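Local coordinates for Di-haem cytochrome c peroxidase family protein (Burkholderia thailandensis E264, PDB 6NX0), which binds two c-type hemes and is a diheme peroxidase that reaches an unusually stable bis-Fe(IV) state, probably acting in peroxide reduction and electron transfer, at residues A[108-113]-A[130-135]; A[231-236]-A[246-251]; A[394-399]-A[406-411]; A[429-434]-A[440-445]. All coordinates share one frame; numbering follows the deposited sequence.

Contact 1 of 4, residues A[108-113]-A[130-135]; sequences VFFDPA and RAFAPT
Phe109 lays the outer end of its ring against the edge of the Phe132 ring, close to the plane of that ring, CZ of Phe109 standing 3.8 Å from CD2 of Phe132 and CE1 of Phe109 3.9 Å from CE2 of Phe132. The ring planes are inclined at 69° with centroids 5.7 Å apart, an oblique aromatic pair and not a stack. With CG trans to the backbone N (chi1 -165°), Phe109 reaches off the end of helix 99-109 toward the loop 130-135. Phe110, which has already left helical geometry, adds a looser touch: its CZ is 4.3 Å from CE2 of Phe132, while one face of its ring receives CD1 of Phe109.

The two segments flank the region of Cys122, Cys125 and His126, which bind heme c #1, His126 as an axial ligand of its iron. Phe109 touches both Cys122 and His126. Tyr259 of helix 245-260 joins with an edge-to-face pair to Phe109. No hydrogen bond crosses between the segments, so dispersion and the fit of ring shapes hold the loop against the helix end; the polar tie to the second shell of the iron comes separately, from the carbonyl O of Phe132, which is hydrogen-bonded to His126 ND1.

Contact 2 of 4, residues A[231-236]-A[246-251]; sequences AALAGR and ERMVRV
Leu233 divides its two methyl groups between a pair of residues one helical turn apart on helix 245-260. CD1 lies 3.8 Å from the sulfur SD of Met248, and CD2 is a looser 4.4 Å from CG2 of Val251. The CA atoms come nearest at Leu233 and Val251, 7.7 Å apart, close enough for short branched side chains to meet.

Conformation decides who touches whom. Leu233 holds CG trans to its carbonyl carbon (chi1 -67°), and with chi2 at 163° the fork directs CD1 to Met248 and CD2 to Val251. Met248 starts from a different geometry: its CB does not point at helix 228-237, and its CG stands trans to the backbone N. Bends at chi2 (59°) and chi3 then bring the sulfur round to the leucine, the two side chains crossing at about a right angle. Val251, by contrast, has its CB directed toward the partner helix and needs no such detour. On the flank, CG1 of the same valine sits over the centre of the Arg247 guanidinium, 3.5 Å above its plane, while NH2 of that arginine is hydrogen-bonded to the carbonyl O of Phe237.

Helices 228-237 and 245-260 are consecutive and meet at a steep angle; two further helices add to the apolar interior: Ile224 of helix 217-225 touches both Leu233 and Met248, and Leu104 of helix 99-109 touches Leu233. Without a hydrogen bond between the segments, their mutual hold rests on shape and dispersion, with a polarisable thioether as the closer of the leucine's two partners across the segments.

Contact 3 of 4, residues A[394-399]-A[406-411]; sequences VAFYNT and RWYHGR. With HEC (heme c), chain C.
Thr399 OG1 accepts a hydrogen bond from Trp407 NE1 at 2.8 Å, with an N-H...O angle of 160° and the oxygen in the indole plane. A chi1 of 60° puts this hydroxyl between the backbone N and the carbonyl carbon, facing the indole. NH1 of Arg406 also comes near OG1, at 3.3 Å, but its angle is too poor for a hydrogen bond.

The same indole is packed on both faces. CA of Phe396 makes a CH-pi contact 3.7 Å from the centroid of the six-membered ring, and CG of Arg406 lies over the opposite face. Phe396 turns its edge to the face of the five-membered ring, a T-shaped pair with planes at 89° and centroids 5.6 Å apart. In this way Trp407 of helix 404-407 is packed against one side of helix 390-399 within the cytochrome c-like domain of heme c #2, while Tyr397, which directly follows Phe396 in the chain but lies on another side of helix 390-399, ligates the heme iron through OH at 2.0 Å. His305 supplies the other axial ligand, giving a His/Tyr-ligated heme. Beyond the indole, Tyr408 crosses Phe396 at about a right angle, its OH 3.6 Å from CE1 of Phe396; that hydroxyl is hydrogen-bonded to the carbonyl O of Ala328.

Contact 4 of 4, residues A[429-434]-A[440-445]; sequences STPMNR and PAMTDA
Ala441 presses its CB against CB of Pro431 at 3.7 Å, the tight apolar centre of this contact. Met442 extends the apolar side more loosely, its CE 4.4 Å from CG of Pro431. The proline follows a cis peptide bond, and Met432 N is hydrogen-bonded back to Ser429 O, a type VI beta turn that presents the proline ring to Ala441. Arg434 belongs to the close part too: its chain, extended from CG to NE (chi2 -168°, chi3 170°), passes along the backbone of Pro440 and Ala441, so that CA of Ala441 lies 3.6 Å above the centre of the guanidinium plane.

The loose side is confined to polar gaps bridged by two waters. One, beside the proline, donates to Pro431 O at 2.8 Å and accepts from Ala441 N at 2.8 Å. The other, at the Arg434 end, joins NH1 of Arg434, by a weak bond, to Pro440 O; this NH1 is also hydrogen-bonded to the carbonyl O of Pro439. No direct hydrogen bond links the segments.

The whole lies beside helix 390-399: Pro431 rests on the iron ligand Tyr397, Pro440 touches Asn398 and Thr399, and Met442 O is hydrogen-bonded to Asn398 ND2. Just past Met442, Thr443 occupies the N-cap position of helix 444-455, where this loop passes into the final helix of the cytochrome c-like domain.

From the N terminus, contact 1 closes the loop between helix 99-109 and residues 130-135, a loop that carries the Cys122, Cys125 and His126 attachment of heme c #1. Contact 2 follows, closing the short loop between helices 228-237 and 245-260; its centre is about 20 Å from that of contact 1. Contacts 3 and 4 come later, in the domain of heme c #2. Contact 3 closes the short connection between helices 390-399 and 404-407, and contact 4 the loop leading into helix 444-455. All four follow in series, with no nesting or crossing. Contacts 3 and 4 touch along helix 390-399, their centres about 12 Å apart, whereas the centres of contacts 2 and 4 are about 52 Å apart.

Contact 1 of 4, residues A[108-113]-A[130-135]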
# COMPACT_ATOMS: atom_id res chain seq x y z
N VAL A 108 -10.68 12.67 -13.49
CA VAL A 108 -10.10 13.31 -12.30
C VAL A 108 -8.67 12.83 -12.10
O VAL A 108 -7.76 13.62 -11.82
CB VAL A 108 -10.97 13.01 -11.06
CG1 VAL A 108 -10.31 13.49 -9.80
CG2 VAL A 108 -12.37 13.63 -11.23
N PHE A 109 -8.46 11.52 -12.22
CA PHE A 109 -7.15 10.94 -11.93
C PHE A 109 -6.04 11.52 -12.78
O PHE A 109 -4.90 11.65 -12.32
CB PHE A 109 -7.22 9.43 -12.14
CG PHE A 109 -6.07 8.66 -11.54
CD1 PHE A 109 -4.92 8.42 -12.27
CD2 PHE A 109 -6.16 8.18 -10.26
CE1 PHE A 109 -3.88 7.69 -11.72
CE2 PHE A 109 -5.12 7.45 -9.69
CZ PHE A 109 -3.99 7.21 -10.42
N PHE A 110 -6.34 11.89 -14.02
CA PHE A 110 -5.33 12.37 -14.94
C PHE A 110 -5.35 13.88 -15.13
O PHE A 110 -4.60 14.39 -15.98
CB PHE A 110 -5.49 11.64 -16.29
CG PHE A 110 -5.02 10.22 -16.23
CD1 PHE A 110 -3.67 9.94 -16.38
CD2 PHE A 110 -5.89 9.19 -15.96
CE1 PHE A 110 -3.21 8.62 -16.29
CE2 PHE A 110 -5.45 7.89 -15.87
CZ PHE A 110 -4.11 7.59 -16.03
N ASP A 111 -6.12 14.62 -14.32
CA ASP A 111 -6.26 16.07 -14.50
C ASP A 111 -5.13 16.81 -13.82
O ASP A 111 -5.08 16.85 -12.58
CB ASP A 111 -7.61 16.52 -13.96
CG ASP A 111 -7.93 17.95 -14.33
OD1 ASP A 111 -6.99 18.75 -14.59
OD2 ASP A 111 -9.13 18.29 -14.35
N PRO A 112 -4.20 17.43 -14.56
CA PRO A 112 -3.06 18.11 -13.93
C PRO A 112 -3.39 19.48 -13.38
O PRO A 112 -2.52 20.14 -12.81
CB PRO A 112 -2.06 18.21 -15.10
CG PRO A 112 -2.96 18.38 -16.31
CD PRO A 112 -4.19 17.56 -16.03
N ALA A 113 -4.62 19.95 -13.54
CA ALA A 113 -5.01 21.21 -12.95
C ALA A 113 -5.29 21.11 -11.46
O ALA A 113 -5.47 22.14 -10.81
CB ALA A 113 -6.27 21.75 -13.65
N ARG A 130 3.44 1.95 -14.79
CA ARG A 130 4.15 1.23 -13.74
C ARG A 130 3.15 0.76 -12.69
O ARG A 130 3.34 0.96 -11.49
CB ARG A 130 5.26 2.09 -13.11
CG ARG A 130 6.30 1.32 -12.25
CD ARG A 130 7.29 2.25 -11.55
NE ARG A 130 8.05 3.01 -12.52
CZ ARG A 130 9.19 2.62 -13.07
NH1 ARG A 130 9.78 3.39 -13.98
NH2 ARG A 130 9.75 1.47 -12.73
N ALA A 131 2.06 0.12 -13.14
CA ALA A 131 1.06 -0.48 -12.25
C ALA A 131 0.48 0.54 -11.26
O ALA A 131 0.09 0.19 -10.14
CB ALA A 131 1.63 -1.68 -11.49
N PHE A 132 0.41 1.80 -11.69
CA PHE A 132 -0.12 2.88 -10.86
C PHE A 132 0.67 3.01 -9.57
O PHE A 132 0.16 3.43 -8.54
CB PHE A 132 -1.63 2.68 -10.61
CG PHE A 132 -2.44 2.82 -11.86
CD1 PHE A 132 -2.64 1.74 -12.71
CD2 PHE A 132 -2.94 4.05 -12.23
CE1 PHE A 132 -3.37 1.87 -13.90
CE2 PHE A 132 -3.67 4.20 -13.39
CZ PHE A 132 -3.88 3.11 -14.25
N ALA A 133 1.97 2.73 -9.65
CA ALA A 133 2.96 3.01 -8.63
C ALA A 133 3.84 4.16 -9.10
O ALA A 133 3.84 4.49 -10.29
CB ALA A 133 3.82 1.77 -8.37
N PRO A 134 4.60 4.79 -8.23
CA PRO A 134 5.30 6.01 -8.66
C PRO A 134 6.49 5.73 -9.56
O PRO A 134 7.29 4.82 -9.32
CB PRO A 134 5.73 6.67 -7.34
CG PRO A 134 5.73 5.59 -6.35
CD PRO A 134 4.64 4.65 -6.75
N THR A 135 6.60 6.55 -10.59
CA THR A 135 7.85 6.76 -11.31
C THR A 135 8.44 8.03 -10.72
O THR A 135 7.88 9.12 -10.87
CB THR A 135 7.61 6.84 -12.81
OG1 THR A 135 7.14 5.57 -13.27
CG2 THR A 135 8.88 7.20 -13.52

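Contact 2 of 4, residues A[231-236]-A[246-251]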
# COMPACT_ATOMS: atom_id res chain seq x y z
N ALA A 231 -17.89 21.34 -14.96
CA ALA A 231 -19.15 21.18 -15.68
C ALA A 231 -19.59 19.72 -15.71
O ALA A 231 -20.78 19.42 -15.55
CB ALA A 231 -19.00 21.74 -17.11
N ALA A 232 -18.65 18.80 -15.93
CA ALA A 232 -18.95 17.39 -15.92
C ALA A 232 -19.45 16.95 -14.55
O ALA A 232 -20.44 16.21 -14.45
CB ALA A 232 -17.71 16.59 -16.33
N LEU A 233 -18.80 17.42 -13.48
CA LEU A 233 -19.26 17.05 -12.15
C LEU A 233 -20.63 17.64 -11.86
O LEU A 233 -21.49 16.96 -11.29
CB LEU A 233 -18.24 17.51 -11.09
CG LEU A 233 -16.90 16.76 -11.16
CD1 LEU A 233 -15.84 17.53 -10.40
CD2 LEU A 233 -16.99 15.35 -10.60
N ALA A 234 -20.84 18.91 -12.21
CA ALA A 234 -22.14 19.54 -12.00
C ALA A 234 -23.22 18.86 -12.82
O ALA A 234 -24.35 18.70 -12.35
CB ALA A 234 -22.04 21.02 -12.35
N GLY A 235 -22.89 18.43 -14.03
CA GLY A 235 -23.87 17.73 -14.86
C GLY A 235 -24.37 16.46 -14.20
O GLY A 235 -25.57 16.13 -14.27
N ARG A 236 -23.48 15.73 -13.55
CA ARG A 236 -23.79 14.46 -12.91
C ARG A 236 -24.33 14.64 -11.50
O ARG A 236 -25.27 13.94 -11.10
CB ARG A 236 -22.54 13.59 -12.90
CG ARG A 236 -22.61 12.30 -12.11
CD ARG A 236 -23.38 11.25 -12.85
NE ARG A 236 -23.50 10.05 -12.03
CZ ARG A 236 -23.12 8.83 -12.41
NH1 ARG A 236 -23.28 7.82 -11.56
NH2 ARG A 236 -22.61 8.60 -13.61
N GLU A 246 -17.45 20.90 0.65
CA GLU A 246 -17.41 19.51 1.08
C GLU A 246 -18.17 18.61 0.12
O GLU A 246 -17.76 17.46 -0.09
CB GLU A 246 -17.95 19.39 2.52
CG GLU A 246 -17.02 20.01 3.57
CD GLU A 246 -15.59 19.49 3.48
OE1 GLU A 246 -14.65 20.31 3.42
OE2 GLU A 246 -15.42 18.26 3.45
N ARG A 247 -19.22 19.11 -0.52
CA ARG A 247 -19.89 18.34 -1.56
C ARG A 247 -18.95 18.08 -2.74
O ARG A 247 -18.89 16.96 -3.28
CB ARG A 247 -21.15 19.10 -2.00
CG ARG A 247 -21.89 18.53 -3.17
CD ARG A 247 -22.58 17.25 -2.86
NE ARG A 247 -23.41 16.84 -4.00
CZ ARG A 247 -23.85 15.60 -4.18
NH1 ARG A 247 -23.56 14.64 -3.32
NH2 ARG A 247 -24.58 15.33 -5.26
N MET A 248 -18.19 19.09 -3.15
CA MET A 248 -17.22 18.89 -4.22
C MET A 248 -16.26 17.76 -3.86
O MET A 248 -16.00 16.87 -4.68
CB MET A 248 -16.46 20.18 -4.50
CG MET A 248 -15.31 20.06 -5.54
SD MET A 248 -15.83 19.47 -7.17
CE MET A 248 -16.31 21.02 -7.94
N VAL A 249 -15.71 17.78 -2.65
CA VAL A 249 -14.75 16.74 -2.27
C VAL A 249 -15.43 15.38 -2.25
O VAL A 249 -14.86 14.37 -2.70
CB VAL A 249 -14.10 17.08 -0.91
CG1 VAL A 249 -13.20 15.93 -0.44
CG2 VAL A 249 -13.30 18.35 -1.01
N ARG A 250 -16.66 15.32 -1.75
CA ARG A 250 -17.36 14.05 -1.68
C ARG A 250 -17.60 13.47 -3.06
O ARG A 250 -17.43 12.27 -3.26
CB ARG A 250 -18.68 14.19 -0.93
CG ARG A 250 -18.48 14.30 0.59
CD ARG A 250 -19.76 14.04 1.36
NE ARG A 250 -20.84 14.91 0.91
CZ ARG A 250 -21.07 16.14 1.39
NH1 ARG A 250 -20.30 16.65 2.34
NH2 ARG A 250 -22.08 16.85 0.90
N VAL A 251 -17.99 14.30 -4.03
CA VAL A 251 -18.32 13.70 -5.33
C VAL A 251 -17.06 13.39 -6.12
O VAL A 251 -17.06 12.44 -6.91
CB VAL A 251 -19.31 14.58 -6.13
CG1 VAL A 251 -20.57 14.80 -5.31
CG2 VAL A 251 -18.68 15.87 -6.58

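Contact 3 of 4, residues A[394-399]-A[406-411]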
# COMPACT_ATOMS: atom_id res chain seq x y z
N VAL A 394 13.86 -8.37 0.51
CA VAL A 394 13.69 -9.76 0.91
C VAL A 394 14.79 -10.18 1.88
O VAL A 394 14.53 -10.83 2.91
CB VAL A 394 13.68 -10.66 -0.35
CG1 VAL A 394 13.65 -12.14 0.03
CG2 VAL A 394 12.51 -10.31 -1.26
N ALA A 395 16.05 -9.82 1.58
CA ALA A 395 17.17 -10.19 2.43
C ALA A 395 17.04 -9.62 3.84
O ALA A 395 17.50 -10.23 4.81
CB ALA A 395 18.48 -9.72 1.79
N PHE A 396 16.38 -8.47 3.98
CA PHE A 396 16.17 -7.86 5.29
C PHE A 396 15.52 -8.85 6.25
O PHE A 396 15.90 -8.93 7.42
CB PHE A 396 15.30 -6.61 5.11
CG PHE A 396 14.74 -6.05 6.40
CD1 PHE A 396 15.53 -5.30 7.25
CD2 PHE A 396 13.41 -6.30 6.76
CE1 PHE A 396 15.02 -4.80 8.43
CE2 PHE A 396 12.91 -5.79 7.95
CZ PHE A 396 13.71 -5.06 8.76
N TYR A 397 14.52 -9.59 5.79
CA TYR A 397 13.84 -10.55 6.66
C TYR A 397 14.79 -11.60 7.17
O TYR A 397 14.66 -12.06 8.31
CB TYR A 397 12.70 -11.22 5.93
CG TYR A 397 11.53 -10.31 5.68
CD1 TYR A 397 10.57 -10.11 6.66
CD2 TYR A 397 11.38 -9.66 4.46
CE1 TYR A 397 9.49 -9.29 6.43
CE2 TYR A 397 10.30 -8.84 4.22
CZ TYR A 397 9.37 -8.65 5.21
OH TYR A 397 8.29 -7.86 5.00
N ASN A 398 15.76 -12.00 6.35
CA ASN A 398 16.60 -13.12 6.73
C ASN A 398 17.61 -12.76 7.82
O ASN A 398 17.94 -13.61 8.66
CB ASN A 398 17.32 -13.66 5.50
CG ASN A 398 17.88 -15.03 5.71
OD1 ASN A 398 17.29 -15.87 6.40
ND2 ASN A 398 19.05 -15.30 5.10
N THR A 399 18.17 -11.54 7.81
CA THR A 399 19.24 -11.23 8.77
C THR A 399 18.98 -9.97 9.60
O THR A 399 19.90 -9.51 10.28
CB THR A 399 20.61 -11.15 8.07
OG1 THR A 399 20.65 -10.14 7.06
CG2 THR A 399 20.98 -12.50 7.46
N ARG A 406 24.11 -4.65 10.14
CA ARG A 406 24.11 -4.54 8.68
C ARG A 406 22.95 -3.67 8.20
O ARG A 406 23.09 -2.95 7.20
CB ARG A 406 24.01 -5.94 8.06
CG ARG A 406 23.73 -6.03 6.54
CD ARG A 406 23.59 -7.49 6.10
NE ARG A 406 23.11 -7.66 4.72
CZ ARG A 406 22.88 -8.84 4.13
NH1 ARG A 406 23.09 -9.97 4.79
NH2 ARG A 406 22.45 -8.89 2.87
N TRP A 407 21.82 -3.72 8.89
CA TRP A 407 20.60 -3.08 8.43
C TRP A 407 20.36 -1.74 9.09
O TRP A 407 19.82 -0.84 8.44
CB TRP A 407 19.40 -4.01 8.69
CG TRP A 407 19.56 -5.28 7.92
CD1 TRP A 407 19.98 -6.48 8.40
CD2 TRP A 407 19.38 -5.45 6.51
NE1 TRP A 407 20.06 -7.39 7.38
CE2 TRP A 407 19.70 -6.79 6.21
CE3 TRP A 407 18.98 -4.60 5.47
CZ2 TRP A 407 19.62 -7.30 4.92
CZ3 TRP A 407 18.89 -5.12 4.20
CH2 TRP A 407 19.20 -6.46 3.93
N TYR A 408 20.76 -1.58 10.35
CA TYR A 408 20.41 -0.40 11.12
C TYR A 408 21.60 0.53 11.27
O TYR A 408 21.82 1.13 12.33
CB TYR A 408 19.84 -0.81 12.47
CG TYR A 408 18.56 -1.63 12.33
CD1 TYR A 408 17.45 -1.13 11.64
CD2 TYR A 408 18.47 -2.90 12.87
CE1 TYR A 408 16.28 -1.87 11.49
CE2 TYR A 408 17.32 -3.65 12.73
CZ TYR A 408 16.22 -3.13 12.05
OH TYR A 408 15.09 -3.87 11.92
N HIS A 409 22.36 0.67 10.18
CA HIS A 409 23.43 1.66 10.09
C HIS A 409 24.37 1.53 11.28
O HIS A 409 24.76 2.50 11.93
CB HIS A 409 22.84 3.07 9.96
CG HIS A 409 21.79 3.18 8.88
ND1 HIS A 409 20.44 3.25 9.15
CD2 HIS A 409 21.91 3.21 7.53
CE1 HIS A 409 19.77 3.32 8.01
NE2 HIS A 409 20.63 3.30 7.01
N GLY A 410 24.72 0.27 11.59
CA GLY A 410 25.68 -0.04 12.64
C GLY A 410 25.12 -0.29 14.03
O GLY A 410 25.88 -0.74 14.91
N ARG A 411 23.85 -0.01 14.28
CA ARG A 411 23.27 -0.18 15.61
C ARG A 411 22.89 -1.64 15.82
O ARG A 411 22.72 -2.40 14.87
CB ARG A 411 22.04 0.73 15.77
CG ARG A 411 22.17 2.12 15.12
CD ARG A 411 22.15 3.27 16.13
NE ARG A 411 20.85 3.43 16.77
CZ ARG A 411 20.03 4.48 16.61
NH1 ARG A 411 20.35 5.49 15.80
NH2 ARG A 411 18.88 4.51 17.26
FE HEC C . 6.68 -8.56 4.11
CHA HEC C . 6.59 -5.25 3.22
CHB HEC C . 8.31 -9.31 1.18
CHC HEC C . 7.37 -11.71 5.27
CHD HEC C . 4.76 -7.95 6.86
NA HEC C . 7.27 -7.50 2.49
C1A HEC C . 7.09 -6.14 2.31
C2A HEC C . 7.75 -5.78 1.08
C3A HEC C . 8.13 -6.91 0.48
C4A HEC C . 7.84 -8.02 1.35
CMA HEC C . 8.94 -7.04 -0.81
CAA HEC C . 7.76 -4.36 0.47
CBA HEC C . 6.55 -4.14 -0.42
CGA HEC C . 6.41 -2.74 -0.98
O1A HEC C . 5.31 -2.50 -1.58
O2A HEC C . 7.18 -1.81 -0.60
NB HEC C . 7.61 -10.20 3.38
C1B HEC C . 8.17 -10.31 2.11
C2B HEC C . 8.72 -11.65 1.97
C3B HEC C . 8.53 -12.31 3.12
C4B HEC C . 7.79 -11.42 4.00
CMB HEC C . 9.35 -12.19 0.67
CAB HEC C . 9.03 -13.71 3.53
CBB HEC C . 10.58 -13.77 3.47
NC HEC C . 6.10 -9.65 5.71
C1C HEC C . 6.56 -10.91 6.03
C2C HEC C . 5.97 -11.27 7.29
C3C HEC C . 5.17 -10.27 7.69
C4C HEC C . 5.27 -9.21 6.72
CMC HEC C . 6.22 -12.66 7.93
CAC HEC C . 4.15 -10.31 8.84
CBC HEC C . 4.92 -10.49 10.16
ND HEC C . 5.79 -6.91 4.85
C1D HEC C . 5.05 -6.89 6.04
C2D HEC C . 4.78 -5.52 6.37
C3D HEC C . 5.41 -4.69 5.32
C4D HEC C . 5.98 -5.61 4.38
CMD HEC C . 4.01 -4.99 7.57
CAD HEC C . 5.44 -3.16 5.26
CBD HEC C . 6.61 -2.68 6.10
CGD HEC C . 6.94 -1.24 5.80
O1D HEC C . 6.41 -0.69 4.80
O2D HEC C . 7.88 -0.70 6.46

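Contact 4 of 4, residues A[429-434]-A[440-445]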
# COMPACT_ATOMS: atom_id res chain seq x y z
N SER A 429 8.05 -13.92 14.90
CA SER A 429 7.68 -14.57 13.64
C SER A 429 8.95 -15.02 12.93
O SER A 429 9.88 -14.22 12.77
CB SER A 429 6.89 -13.64 12.73
OG SER A 429 5.55 -13.42 13.16
N THR A 430 9.01 -16.28 12.49
CA THR A 430 10.05 -16.66 11.55
C THR A 430 9.97 -15.74 10.33
O THR A 430 8.86 -15.43 9.88
CB THR A 430 9.88 -18.13 11.12
OG1 THR A 430 10.12 -18.99 12.24
CG2 THR A 430 10.84 -18.54 9.96
N PRO A 431 11.11 -15.30 9.75
CA PRO A 431 12.51 -15.57 10.05
C PRO A 431 13.17 -14.50 10.92
O PRO A 431 14.37 -14.48 11.08
CB PRO A 431 13.15 -15.62 8.65
CG PRO A 431 12.37 -14.56 7.91
CD PRO A 431 10.96 -14.63 8.44
N MET A 432 12.35 -13.63 11.53
CA MET A 432 12.85 -12.50 12.31
C MET A 432 13.01 -12.84 13.79
O MET A 432 13.00 -11.93 14.64
CB MET A 432 11.90 -11.32 12.15
CG MET A 432 11.66 -10.86 10.70
SD MET A 432 10.27 -9.66 10.49
CE MET A 432 9.13 -10.14 11.77
N ASN A 433 13.19 -14.13 14.12
CA ASN A 433 13.17 -14.61 15.50
C ASN A 433 14.46 -15.34 15.88
O ASN A 433 14.46 -16.19 16.78
CB ASN A 433 11.96 -15.52 15.74
CG ASN A 433 11.92 -16.72 14.79
OD1 ASN A 433 12.73 -16.84 13.87
ND2 ASN A 433 10.95 -17.60 15.00
N ARG A 434 15.56 -15.04 15.20
CA ARG A 434 16.85 -15.70 15.43
C ARG A 434 17.86 -14.69 15.94
O ARG A 434 18.20 -13.72 15.24
CB ARG A 434 17.34 -16.35 14.15
CG ARG A 434 16.37 -17.36 13.63
CD ARG A 434 16.98 -18.19 12.55
NE ARG A 434 16.12 -19.31 12.23
CZ ARG A 434 16.56 -20.52 11.91
NH1 ARG A 434 17.86 -20.79 11.90
NH2 ARG A 434 15.70 -21.46 11.63
N PRO A 440 20.97 -17.68 10.14
CA PRO A 440 19.68 -17.25 9.61
C PRO A 440 18.87 -18.42 9.08
O PRO A 440 19.39 -19.50 8.75
CB PRO A 440 20.06 -16.27 8.50
CG PRO A 440 21.44 -16.60 8.14
CD PRO A 440 22.09 -17.10 9.39
N ALA A 441 17.56 -18.19 8.97
CA ALA A 441 16.64 -19.23 8.53
C ALA A 441 16.92 -19.69 7.10
O ALA A 441 16.67 -20.86 6.77
CB ALA A 441 15.20 -18.75 8.63
N MET A 442 17.42 -18.80 6.23
CA MET A 442 17.56 -19.06 4.80
C MET A 442 18.98 -18.81 4.33
O MET A 442 19.75 -18.06 4.94
CB MET A 442 16.59 -18.18 4.02
CG MET A 442 15.17 -18.62 4.16
SD MET A 442 14.03 -17.63 3.21
CE MET A 442 14.04 -16.12 4.14
N THR A 443 19.33 -19.43 3.19
CA THR A 443 20.59 -19.15 2.52
C THR A 443 20.42 -18.01 1.52
O THR A 443 19.30 -17.61 1.19
CB THR A 443 21.07 -20.37 1.76
OG1 THR A 443 20.10 -20.65 0.75
CG2 THR A 443 21.18 -21.58 2.69
N ASP A 444 21.54 -17.53 0.99
CA ASP A 444 21.43 -16.51 -0.06
C ASP A 444 20.76 -17.07 -1.30
O ASP A 444 20.01 -16.35 -1.99
CB ASP A 444 22.81 -15.92 -0.37
CG ASP A 444 23.22 -14.86 0.64
OD1 ASP A 444 22.36 -14.02 1.00
OD2 ASP A 444 24.39 -14.87 1.07
N ALA A 445 20.94 -18.36 -1.60
CA ALA A 445 20.22 -18.96 -2.71
C ALA A 445 18.71 -18.96 -2.46
O ALA A 445 17.91 -18.76 -3.39
CB ALA A 445 20.73 -20.38 -2.96
O HOH W 1 16.66 -15.69 9.92
O HOH W 2 18.67 -22.32 9.70